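Local coordinates for protein rhodopsin (Rubrobacter xylanophilus, PDB 6KFQ) that binds retinal within a bundle of membrane helices and uses light to pump protons, keeping this activity alongside exceptionally high thermostability, at residues I8-M13 / A48-A53; T17-F22 / F212-L217; I176-V181 / M202-L207. All coordinates share one frame; numbering follows the deposited sequence. Where two conformers were deposited one is given.

Contact 1: residues I8-M13 / A48-A53. With MPG ([(Z)-octadec-9-enyl] (2R)-2,3-bis(oxidanyl)propanoate), chain N.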
loop_
_atom_site.group_PDB
_atom_site.type_symbol
_atom_site.label_atom_id
_atom_site.label_comp_id
_atom_site.label_asym_id
_atom_site.label_seq_id
_atom_site.Cartn_x
_atom_site.Cartn_y
_atom_site.Cartn_z
ATOM N N ILE A 8 -13.035 4.883 11.497
ATOM C CA ILE A 8 -12.282 3.717 11.940
ATOM C C ILE A 8 -10.944 3.652 11.218
ATOM O O ILE A 8 -9.905 3.382 11.830
ATOM C CB ILE A 8 -13.102 2.434 11.716
ATOM C CG1 ILE A 8 -14.278 2.356 12.692
ATOM C CG2 ILE A 8 -12.198 1.193 11.836
ATOM C CD1 ILE A 8 -15.266 1.269 12.303
ATOM N N GLY A 9 -10.948 3.889 9.906
ATOM C CA GLY A 9 -9.692 3.929 9.178
ATOM C C GLY A 9 -8.725 4.944 9.754
ATOM O O GLY A 9 -7.540 4.654 9.950
ATOM N N PHE A 10 -9.221 6.144 10.052
ATOM C CA PHE A 10 -8.375 7.170 10.653
ATOM C C PHE A 10 -7.769 6.693 11.967
ATOM O O PHE A 10 -6.548 6.738 12.155
ATOM C CB PHE A 10 -9.179 8.447 10.892
ATOM C CG PHE A 10 -8.442 9.459 11.721
ATOM C CD1 PHE A 10 -7.278 10.047 11.239
ATOM C CD2 PHE A 10 -8.891 9.805 12.982
ATOM C CE1 PHE A 10 -6.590 10.978 12.001
ATOM C CE2 PHE A 10 -8.207 10.737 13.751
ATOM C CZ PHE A 10 -7.053 11.318 13.263
ATOM N N VAL A 11 -8.612 6.261 12.905
ATOM C CA VAL A 11 -8.109 5.875 14.219
ATOM C C VAL A 11 -7.159 4.687 14.103
ATOM O O VAL A 11 -6.100 4.655 14.740
ATOM C CB VAL A 11 -9.289 5.596 15.171
ATOM C CG1 VAL A 11 -8.783 5.070 16.507
ATOM C CG2 VAL A 11 -10.097 6.869 15.372
ATOM N N GLY A 12 -7.496 3.712 13.262
ATOM C CA GLY A 12 -6.603 2.579 13.074
ATOM C C GLY A 12 -5.231 2.988 12.567
ATOM O O GLY A 12 -4.204 2.513 13.060
ATOM N N MET A 13 -5.198 3.859 11.557
ATOM C CA MET A 13 -3.916 4.321 11.029
ATOM C C MET A 13 -3.203 5.206 12.038
ATOM O O MET A 13 -1.973 5.159 12.161
ATOM C CB MET A 13 -4.122 5.084 9.724
ATOM C CG MET A 13 -4.705 4.256 8.598
ATOM S SD MET A 13 -3.569 2.939 8.130
ATOM C CE MET A 13 -4.459 2.249 6.734
ATOM N N ALA A 48 -5.017 10.929 5.046
ATOM C CA ALA A 48 -6.023 10.750 4.002
ATOM C C ALA A 48 -7.371 10.376 4.596
ATOM O O ALA A 48 -8.408 10.931 4.206
ATOM C CB ALA A 48 -5.571 9.679 3.004
ATOM N N TYR A 49 -7.378 9.440 5.549
ATOM C CA TYR A 49 -8.636 9.026 6.161
ATOM C C TYR A 49 -9.282 10.162 6.941
ATOM O O TYR A 49 -10.510 10.286 6.951
ATOM C CB TYR A 49 -8.411 7.799 7.047
ATOM C CG TYR A 49 -8.642 6.519 6.281
ATOM C CD1 TYR A 49 -7.579 5.801 5.736
ATOM C CD2 TYR A 49 -9.932 6.045 6.063
ATOM C CE1 TYR A 49 -7.800 4.629 5.016
ATOM C CE2 TYR A 49 -10.160 4.879 5.343
ATOM C CZ TYR A 49 -9.094 4.178 4.825
ATOM O OH TYR A 49 -9.325 3.025 4.103
ATOM N N LEU A 50 -8.480 11.006 7.600
ATOM C CA LEU A 50 -9.058 12.155 8.293
ATOM C C LEU A 50 -9.694 13.119 7.304
ATOM O O LEU A 50 -10.800 13.625 7.537
ATOM C CB LEU A 50 -7.990 12.871 9.122
ATOM C CG LEU A 50 -8.441 14.005 10.044
ATOM C CD1 LEU A 50 -9.622 13.576 10.905
ATOM C CD2 LEU A 50 -7.277 14.468 10.913
ATOM N N VAL A 51 -9.005 13.381 6.189
ATOM C CA VAL A 51 -9.548 14.253 5.151
ATOM C C VAL A 51 -10.880 13.710 4.650
ATOM O O VAL A 51 -11.885 14.430 4.607
ATOM C CB VAL A 51 -8.533 14.421 4.005
ATOM C CG1 VAL A 51 -9.182 15.119 2.822
ATOM C CG2 VAL A 51 -7.328 15.218 4.486
ATOM N N MET A 52 -10.917 12.427 4.289
ATOM C CA MET A 52 -12.163 11.838 3.813
ATOM C C MET A 52 -13.221 11.785 4.913
ATOM O O MET A 52 -14.406 12.014 4.644
ATOM C CB MET A 52 -11.899 10.448 3.251
ATOM C CG MET A 52 -10.945 10.463 2.053
ATOM S SD MET A 52 -10.875 8.830 1.296
ATOM C CE MET A 52 -9.760 7.962 2.394
ATOM N N ALA A 53 -12.816 11.481 6.153
ATOM C CA ALA A 53 -13.781 11.378 7.248
ATOM C C ALA A 53 -14.455 12.710 7.535
ATOM O O ALA A 53 -15.636 12.741 7.896
ATOM C CB ALA A 53 -13.106 10.867 8.523
HETATM C C13 MPG N . -4.949 13.784 0.197
HETATM C C14 MPG N . -4.519 13.660 1.637
HETATM C C15 MPG N . -3.600 12.495 1.911
HETATM C C16 MPG N . -2.167 12.704 1.485
HETATM C C17 MPG N . -1.402 13.674 2.349
HETATM C C18 MPG N . 0.020 13.899 1.897
#
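Phe10 and Leu50 each hold CG anti to the backbone N (chi1 170° and -173°), which lays the two side chains side by side, pointing the same way. Leu50 CD1 thereby lies over the centre of one face of the Phe10 ring, 4.0 Å from the centroid of that ring, in a CH-pi contact. Nearer the backbone of Leu50, its CB reaches Phe10 CD1 at 3.6 Å. The branched chain of Leu50 suits a place beside lipid, and a bound MPG molecule touches it. Helices 2-23 and 32-53 are the first two of the seven-helix microbial rhodopsin bundle, and their segments run antiparallel at 156°, with axes 8.1 Å apart. Gly9 makes such closeness possible: its CA packs over one face of the Tyr49 ring, offset toward the rim and 4.0 Å from the ring centroid. A CB on Gly9 would fall 2.4 Å from Tyr49 CD2, a clash, whereas a bare CA lets the ring lie against the backbone. On the ring's opposite face sits Met52 CE, and the unbranched Met13 side chain brings its CG to 4.3 Å from Tyr49 CD1. Tyr49 CB presses on the backbone N of Phe10 at 3.5 Å. A tyrosine fits here because its apolar ring fills the interface while its hydroxyl extends past it to hydrogen-bond with Asp205 of helix 194-218.

Contact 2: residues T17-F22 / F212-L217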
loop_
_atom_site.group_PDB
_atom_site.type_symbol
_atom_site.label_atom_id
_atom_site.label_comp_id
_atom_site.label_asym_id
_atom_site.label_seq_id
_atom_site.Cartn_x
_atom_site.Cartn_y
_atom_site.Cartn_z
ATOM N N THR A 17 0.375 4.448 13.563
ATOM C CA THR A 17 1.479 5.399 13.434
ATOM C C THR A 17 2.126 5.676 14.785
ATOM O O THR A 17 3.357 5.711 14.904
ATOM C CB THR A 17 0.982 6.707 12.816
ATOM O OG1 THR A 17 0.321 6.440 11.577
ATOM C CG2 THR A 17 2.151 7.652 12.560
ATOM N N LEU A 18 1.306 5.886 15.816
ATOM C CA LEU A 18 1.839 6.152 17.146
ATOM C C LEU A 18 2.617 4.956 17.674
ATOM O O LEU A 18 3.695 5.119 18.260
ATOM C CB LEU A 18 0.699 6.517 18.102
ATOM C CG LEU A 18 -0.140 7.737 17.717
ATOM C CD1 LEU A 18 -1.167 8.052 18.794
ATOM C CD2 LEU A 18 0.759 8.937 17.445
ATOM N N TYR A 19 2.088 3.746 17.482
ATOM C CA TYR A 19 2.796 2.559 17.951
ATOM C C TYR A 19 4.112 2.368 17.210
ATOM O O TYR A 19 5.131 2.032 17.822
ATOM C CB TYR A 19 1.923 1.316 17.798
ATOM C CG TYR A 19 2.537 0.083 18.417
ATOM C CD1 TYR A 19 2.691 -1.086 17.688
ATOM C CD2 TYR A 19 2.980 0.096 19.743
ATOM C CE1 TYR A 19 3.253 -2.213 18.257
ATOM C CE2 TYR A 19 3.544 -1.028 20.317
ATOM C CZ TYR A 19 3.674 -2.181 19.574
ATOM O OH TYR A 19 4.244 -3.310 20.131
ATOM N N PHE A 20 4.111 2.564 15.887
ATOM C CA PHE A 20 5.356 2.411 15.139
ATOM C C PHE A 20 6.366 3.479 15.537
ATOM O O PHE A 20 7.567 3.203 15.616
ATOM C CB PHE A 20 5.094 2.462 13.632
ATOM C CG PHE A 20 4.207 1.364 13.130
ATOM C CD1 PHE A 20 3.976 0.232 13.888
ATOM C CD2 PHE A 20 3.612 1.464 11.874
ATOM C CE1 PHE A 20 3.146 -0.769 13.425
ATOM C CE2 PHE A 20 2.787 0.462 11.402
ATOM C CZ PHE A 20 2.554 -0.656 12.177
ATOM N N ALA A 21 5.905 4.704 15.791
ATOM C CA ALA A 21 6.819 5.727 16.286
ATOM C C ALA A 21 7.399 5.327 17.637
ATOM O O ALA A 21 8.565 5.614 17.929
ATOM C CB ALA A 21 6.107 7.077 16.377
ATOM N N PHE A 22 6.605 4.642 18.464
ATOM C CA PHE A 22 7.094 4.186 19.762
ATOM C C PHE A 22 8.149 3.094 19.614
ATOM O O PHE A 22 9.199 3.144 20.266
ATOM C CB PHE A 22 5.937 3.680 20.622
ATOM C CG PHE A 22 6.389 3.046 21.901
ATOM C CD1 PHE A 22 6.697 3.832 23.003
ATOM C CD2 PHE A 22 6.535 1.669 22.002
ATOM C CE1 PHE A 22 7.137 3.259 24.180
ATOM C CE2 PHE A 22 6.977 1.090 23.184
ATOM C CZ PHE A 22 7.273 1.887 24.271
ATOM N N PHE A 212 0.843 -5.276 7.975
ATOM C CA PHE A 212 2.182 -5.301 7.393
ATOM C C PHE A 212 3.215 -4.717 8.352
ATOM O O PHE A 212 4.209 -5.372 8.687
ATOM C CB PHE A 212 2.128 -4.534 6.059
ATOM C CG PHE A 212 3.418 -4.498 5.268
ATOM C CD1 PHE A 212 4.416 -3.594 5.589
ATOM C CD2 PHE A 212 3.571 -5.285 4.130
ATOM C CE1 PHE A 212 5.580 -3.525 4.835
ATOM C CE2 PHE A 212 4.731 -5.205 3.354
ATOM C CZ PHE A 212 5.731 -4.335 3.713
ATOM N N GLY A 213 2.976 -3.495 8.840
ATOM C CA GLY A 213 3.981 -2.824 9.643
ATOM C C GLY A 213 4.220 -3.487 10.984
ATOM O O GLY A 213 5.353 -3.520 11.468
ATOM N N LEU A 214 3.164 -4.018 11.601
ATOM C CA LEU A 214 3.332 -4.768 12.845
ATOM C C LEU A 214 4.231 -5.977 12.638
ATOM O O LEU A 214 5.136 -6.235 13.441
ATOM C CB LEU A 214 1.973 -5.210 13.373
ATOM C CG LEU A 214 1.206 -4.194 14.209
ATOM C CD1 LEU A 214 -0.227 -4.656 14.429
ATOM C CD2 LEU A 214 1.922 -3.994 15.549
ATOM N N LEU A 215 3.988 -6.736 11.567
ATOM C CA LEU A 215 4.810 -7.902 11.267
ATOM C C LEU A 215 6.250 -7.508 10.966
ATOM O O LEU A 215 7.188 -8.157 11.443
ATOM C CB LEU A 215 4.207 -8.671 10.094
ATOM C CG LEU A 215 2.860 -9.329 10.379
ATOM C CD1 LEU A 215 2.266 -9.917 9.108
ATOM C CD2 LEU A 215 2.998 -10.389 11.471
ATOM N N LEU A 216 6.445 -6.441 10.190
ATOM C CA LEU A 216 7.796 -5.999 9.850
ATOM C C LEU A 216 8.555 -5.538 11.091
ATOM O O LEU A 216 9.647 -6.038 11.400
ATOM C CB LEU A 216 7.728 -4.869 8.816
ATOM C CG LEU A 216 9.090 -4.256 8.476
ATOM C CD1 LEU A 216 10.025 -5.315 7.926
ATOM C CD2 LEU A 216 8.936 -3.102 7.490
ATOM N N LEU A 217 7.989 -4.574 11.813
ATOM C CA LEU A 217 8.719 -3.916 12.892
ATOM C C LEU A 217 8.833 -4.776 14.143
ATOM O O LEU A 217 9.659 -4.470 15.007
ATOM C CB LEU A 217 8.057 -2.579 13.229
ATOM C CG LEU A 217 7.992 -1.627 12.034
ATOM C CD1 LEU A 217 7.509 -0.245 12.454
ATOM C CD2 LEU A 217 9.344 -1.540 11.341
#
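Phe20 reaches across to helix 194-218 with CG anti to its own carbonyl carbon (chi1 -62°), and its ring fills the gap between two nearly parallel helices. The segment axes approach to 10.8 Å, too far for backbones to meet, and a long flat side chain is well suited to bridge that distance. The ring tip meets main chain: Phe20 CZ lies 3.5 Å from both Gly213 C and Leu214 N. Gly213 admits it, since a CB there would stand 2.5 Å from Phe20 CE2, a clash.

Leu217 and Leu214 pack on the ring at different points. Leu217 crosses Phe20 at about a right angle and sets its CD1 3.7 Å from Phe20 CG, near the root of the ring. Leu214 brings CG to 4.0 Å from Phe20 CE1, farther out. One methyl of Leu214 has a second partner: CD2 touches the edge of the Tyr19 ring, near its plane, 3.5 Å from CE1 of Tyr19. Tyr19 is exposed, and a tyrosine suits such an outer place because it offers the leucine an apolar ring edge and still carries a polar hydroxyl. Phe20 and Leu217 are buried, and both also pack on helix 32-53, Phe20 on Thr38 and Thr42, Leu217 on Phe35.

An alanine in place of Phe20 would probably open a gap in front of Gly213 and leave Leu214 and Leu217 without the ring that they pack against.

The side chains meet by apolar packing alone, and the contact brings the first and last transmembrane helices side by side in the same direction, 11° from parallel, as expected when a seven-helix bundle of the microbial rhodopsin fold closes on itself.

Contact 3: residues I176-V181 / M202-L207. With RET (retinal), chain R; MPG ([(Z)-octadec-9-enyl] (2R)-2,3-bis(oxidanyl)propanoate), chain F; MPG ([(Z)-octadec-9-enyl] (2R)-2,3-bis(oxidanyl)propanoate), chain M.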
loop_
_atom_site.group_PDB
_atom_site.type_symbol
_atom_site.label_atom_id
_atom_site.label_comp_id
_atom_site.label_asym_id
_atom_site.label_seq_id
_atom_site.Cartn_x
_atom_site.Cartn_y
_atom_site.Cartn_z
ATOM N N ILE A 176 -4.089 -7.784 -4.580
ATOM C CA ILE A 176 -4.989 -8.316 -5.593
ATOM C C ILE A 176 -6.443 -7.986 -5.261
ATOM O O ILE A 176 -7.273 -7.803 -6.162
ATOM C CB ILE A 176 -4.737 -9.823 -5.745
ATOM C CG1 ILE A 176 -3.422 -10.046 -6.498
ATOM C CG2 ILE A 176 -5.889 -10.506 -6.464
ATOM C CD1 ILE A 176 -2.976 -11.466 -6.489
ATOM N N CYS A 177 -6.773 -7.846 -3.973
ATOM C CA CYS A 177 -8.158 -7.532 -3.625
ATOM C C CYS A 177 -8.571 -6.125 -4.054
ATOM O O CYS A 177 -9.766 -5.877 -4.257
ATOM C CB CYS A 177 -8.377 -7.694 -2.117
ATOM S SG CYS A 177 -8.203 -9.409 -1.569
ATOM N N TYR A 178 -7.622 -5.190 -4.177
ATOM C CA TYR A 178 -8.006 -3.798 -4.425
ATOM C C TYR A 178 -8.695 -3.611 -5.767
ATOM O O TYR A 178 -9.761 -2.973 -5.798
ATOM C CB TYR A 178 -6.797 -2.864 -4.311
ATOM C CG TYR A 178 -6.398 -2.536 -2.892
ATOM C CD1 TYR A 178 -5.651 -3.430 -2.146
ATOM C CD2 TYR A 178 -6.751 -1.317 -2.308
ATOM C CE1 TYR A 178 -5.265 -3.129 -0.847
ATOM C CE2 TYR A 178 -6.371 -1.007 -1.012
ATOM C CZ TYR A 178 -5.634 -1.915 -0.287
ATOM O OH TYR A 178 -5.252 -1.616 1.008
ATOM N N PRO A 179 -8.167 -4.107 -6.890
ATOM C CA PRO A 179 -8.928 -3.992 -8.146
ATOM C C PRO A 179 -10.267 -4.708 -8.104
ATOM O O PRO A 179 -11.207 -4.277 -8.781
ATOM C CB PRO A 179 -7.983 -4.611 -9.198
ATOM C CG PRO A 179 -7.022 -5.457 -8.416
ATOM C CD PRO A 179 -6.821 -4.675 -7.124
ATOM N N ILE A 180 -10.386 -5.788 -7.327
ATOM C CA ILE A 180 -11.676 -6.462 -7.189
ATOM C C ILE A 180 -12.675 -5.548 -6.489
ATOM O O ILE A 180 -13.820 -5.395 -6.934
ATOM C CB ILE A 180 -11.504 -7.795 -6.437
ATOM C CG1 ILE A 180 -10.572 -8.722 -7.220
ATOM C CG2 ILE A 180 -12.871 -8.448 -6.157
ATOM C CD1 ILE A 180 -10.311 -10.044 -6.545
ATOM N N VAL A 181 -12.258 -4.929 -5.380
ATOM C CA VAL A 181 -13.140 -3.988 -4.691
ATOM C C VAL A 181 -13.530 -2.853 -5.633
ATOM O O VAL A 181 -14.703 -2.473 -5.729
ATOM C CB VAL A 181 -12.464 -3.452 -3.419
ATOM C CG1 VAL A 181 -13.318 -2.346 -2.822
ATOM C CG2 VAL A 181 -12.249 -4.581 -2.413
ATOM N N MET A 202 -11.149 -0.042 3.692
ATOM C CA MET A 202 -10.656 0.219 5.041
ATOM C C MET A 202 -10.027 -1.027 5.646
ATOM O O MET A 202 -8.951 -0.951 6.253
ATOM C CB MET A 202 -11.787 0.749 5.931
ATOM C CG MET A 202 -11.372 0.982 7.390
ATOM S SD MET A 202 -11.602 -0.492 8.411
ATOM C CE MET A 202 -13.382 -0.649 8.407
ATOM N N VAL A 203 -10.674 -2.188 5.493
ATOM C CA VAL A 203 -10.107 -3.419 6.033
ATOM C C VAL A 203 -8.795 -3.738 5.334
ATOM O O VAL A 203 -7.780 -4.030 5.981
ATOM C CB VAL A 203 -11.101 -4.587 5.907
ATOM C CG1 VAL A 203 -10.451 -5.886 6.364
ATOM C CG2 VAL A 203 -12.366 -4.314 6.712
ATOM N N LEU A 204 -8.793 -3.671 3.995
ATOM C CA LEU A 204 -7.565 -3.896 3.244
ATOM C C LEU A 204 -6.467 -2.932 3.675
ATOM O O LEU A 204 -5.324 -3.343 3.910
ATOM C CB LEU A 204 -7.841 -3.754 1.737
ATOM C CG LEU A 204 -8.735 -4.852 1.161
ATOM C CD1 LEU A 204 -9.112 -4.527 -0.303
ATOM C CD2 LEU A 204 -8.000 -6.181 1.232
ATOM N N ASP A 205 -6.783 -1.636 3.745
ATOM C CA ASP A 205 -5.763 -0.655 4.117
ATOM C C ASP A 205 -5.149 -0.969 5.476
ATOM O O ASP A 205 -3.928 -0.900 5.645
ATOM C CB ASP A 205 -6.358 0.752 4.151
ATOM C CG ASP A 205 -6.586 1.334 2.772
ATOM O OD1 ASP A 205 -6.092 0.759 1.770
ATOM O OD2 ASP A 205 -7.264 2.384 2.702
ATOM N N LEU A 206 -5.976 -1.299 6.464
ATOM C CA LEU A 206 -5.441 -1.548 7.798
ATOM C C LEU A 206 -4.552 -2.786 7.812
ATOM O O LEU A 206 -3.490 -2.788 8.444
ATOM C CB LEU A 206 -6.586 -1.680 8.801
ATOM C CG LEU A 206 -7.261 -0.352 9.137
ATOM C CD1 LEU A 206 -8.550 -0.591 9.888
ATOM C CD2 LEU A 206 -6.325 0.525 9.964
ATOM N N LEU A 207 -4.957 -3.837 7.099
ATOM C CA LEU A 207 -4.130 -5.036 7.023
ATOM C C LEU A 207 -2.849 -4.770 6.238
ATOM O O LEU A 207 -1.752 -5.146 6.667
ATOM C CB LEU A 207 -4.925 -6.173 6.382
ATOM C CG LEU A 207 -6.157 -6.649 7.165
ATOM C CD1 LEU A 207 -6.877 -7.736 6.362
ATOM C CD2 LEU A 207 -5.757 -7.164 8.565
HETATM C C1 RET R . -6.742 0.108 -8.632
HETATM C C2 RET R . -7.745 0.241 -9.786
HETATM C C3 RET R . -7.181 -0.054 -11.160
HETATM C C4 RET R . -6.550 -1.431 -11.212
HETATM C C5 RET R . -5.728 -1.777 -9.990
HETATM C C6 RET R . -5.740 -1.042 -8.863
HETATM C C7 RET R . -4.921 -1.450 -7.731
HETATM C C8 RET R . -4.662 -0.821 -6.552
HETATM C C9 RET R . -3.850 -1.259 -5.439
HETATM C C10 RET R . -3.896 -0.554 -4.293
HETATM C C11 RET R . -3.176 -0.803 -3.078
HETATM C C12 RET R . -3.305 0.012 -2.037
HETATM C C13 RET R . -2.637 -0.091 -0.760
HETATM C C14 RET R . -2.806 0.905 0.142
HETATM C C15 RET R . -2.213 1.020 1.444
HETATM C C16 RET R . -6.007 1.450 -8.504
HETATM C C17 RET R . -7.605 -0.110 -7.374
HETATM C C18 RET R . -4.769 -2.908 -10.246
HETATM C C19 RET R . -3.011 -2.494 -5.601
HETATM C C20 RET R . -1.760 -1.286 -0.514
HETATM C C4 MPG F . 6.584 -16.930 -5.151
HETATM C C5 MPG F . 5.507 -16.998 -4.095
HETATM C C6 MPG F . 4.172 -16.444 -4.534
HETATM C C7 MPG F . 3.095 -16.456 -3.456
HETATM C C8 MPG F . 1.745 -16.037 -3.951
HETATM C C9 MPG F . 0.684 -15.997 -2.894
HETATM C C10 MPG F . -0.585 -15.805 -3.152
HETATM C C11 MPG F . -1.126 -15.635 -4.538
HETATM C C12 MPG F . -2.618 -15.709 -4.628
HETATM C C13 MPG F . -3.368 -14.501 -4.091
HETATM C C14 MPG F . -4.867 -14.642 -4.204
HETATM C C15 MPG F . -5.671 -13.412 -3.854
HETATM C C16 MPG F . -7.159 -13.625 -3.986
HETATM C C17 MPG F . -8.041 -12.415 -3.829
HETATM C C18 MPG F . -9.508 -12.715 -4.031
HETATM C C8 MPG M . -10.750 -12.763 -9.361
HETATM C C9 MPG M . -9.339 -12.687 -8.865
HETATM C C10 MPG M . -8.291 -13.180 -9.473
HETATM C C11 MPG M . -6.862 -12.979 -9.075
HETATM C C12 MPG M . -6.074 -14.248 -8.944
HETATM C C13 MPG M . -4.687 -14.145 -9.558
HETATM C C14 MPG M . -3.578 -14.774 -8.753
HETATM C C15 MPG M . -2.205 -14.296 -9.160
HETATM C C16 MPG M . -1.072 -14.827 -8.319
HETATM C C17 MPG M . 0.255 -14.188 -8.644
HETATM C C18 MPG M . 1.419 -14.749 -7.865
#
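Tyr178 and Asp205 form the polar link: the Tyr178 hydroxyl donates to Asp205 OD1 at 2.6 Å, meeting the anti lone pair, the one turned away from the other carboxyl oxygen. Ring and carboxyl planes lie 27° apart, and OD1 sits at the ring edge, in its plane. OD2 has its own hydrogen-bond partner, Tyr49.

Packing over the ring faces comes next. Retinal C11 lies above the centre of one face of Tyr178, with C12 of retinal 3.4 Å from Tyr178 CE2. Over the opposite face Leu204 CD1 makes a CH-pi contact, 4.1 Å from the ring centroid. A flat aromatic suits this slot between polyene and leucine, and Trp75 adds an edge-to-face contact.

Purely apolar contacts complete the join. Leu204 CD2 meets Cys177 CB at 3.7 Å, and Val181 CG2 comes tip to tip with Leu204 CD1 at 3.8 Å. Pro179, whose N lacks a hydrogen to bond the preceding turn, marks a kink and lays CB 3.7 Å from retinal C5. On the outer side of this helix, Ile176 and Ile180 pack on two MPG chains.

With both oxygens engaged by tyrosines, the carboxyl group of Asp205 is held from turning beside C14 of the polyene, next to its C15 end, consistent with a counterion complex near the Schiff base, as in bacteriorhodopsin.

The three contacts join four helices of one seven-helix bundle, their centres 15 to 19 Å apart. Contacts 1 and 2 share helix 2-23, on adjoining parts of its length, and contacts 2 and 3 share helix 194-218, where the main chain of Leu207 and Phe212 is probably hydrogen-bonded. Along the sequence, the segments of contacts 1 and 2 alternate, contacts 1 and 3 follow in series, and contact 3 nests within the long loop that contact 2 closes between helices 2-23 and 194-218. Contacts 1 and 3 touch directly: Met13 CE packs on the backbone O of Asp205, and Gly12 on Leu206. Helix packing near the lipid is thus continuous with the wall of the retinal pocket.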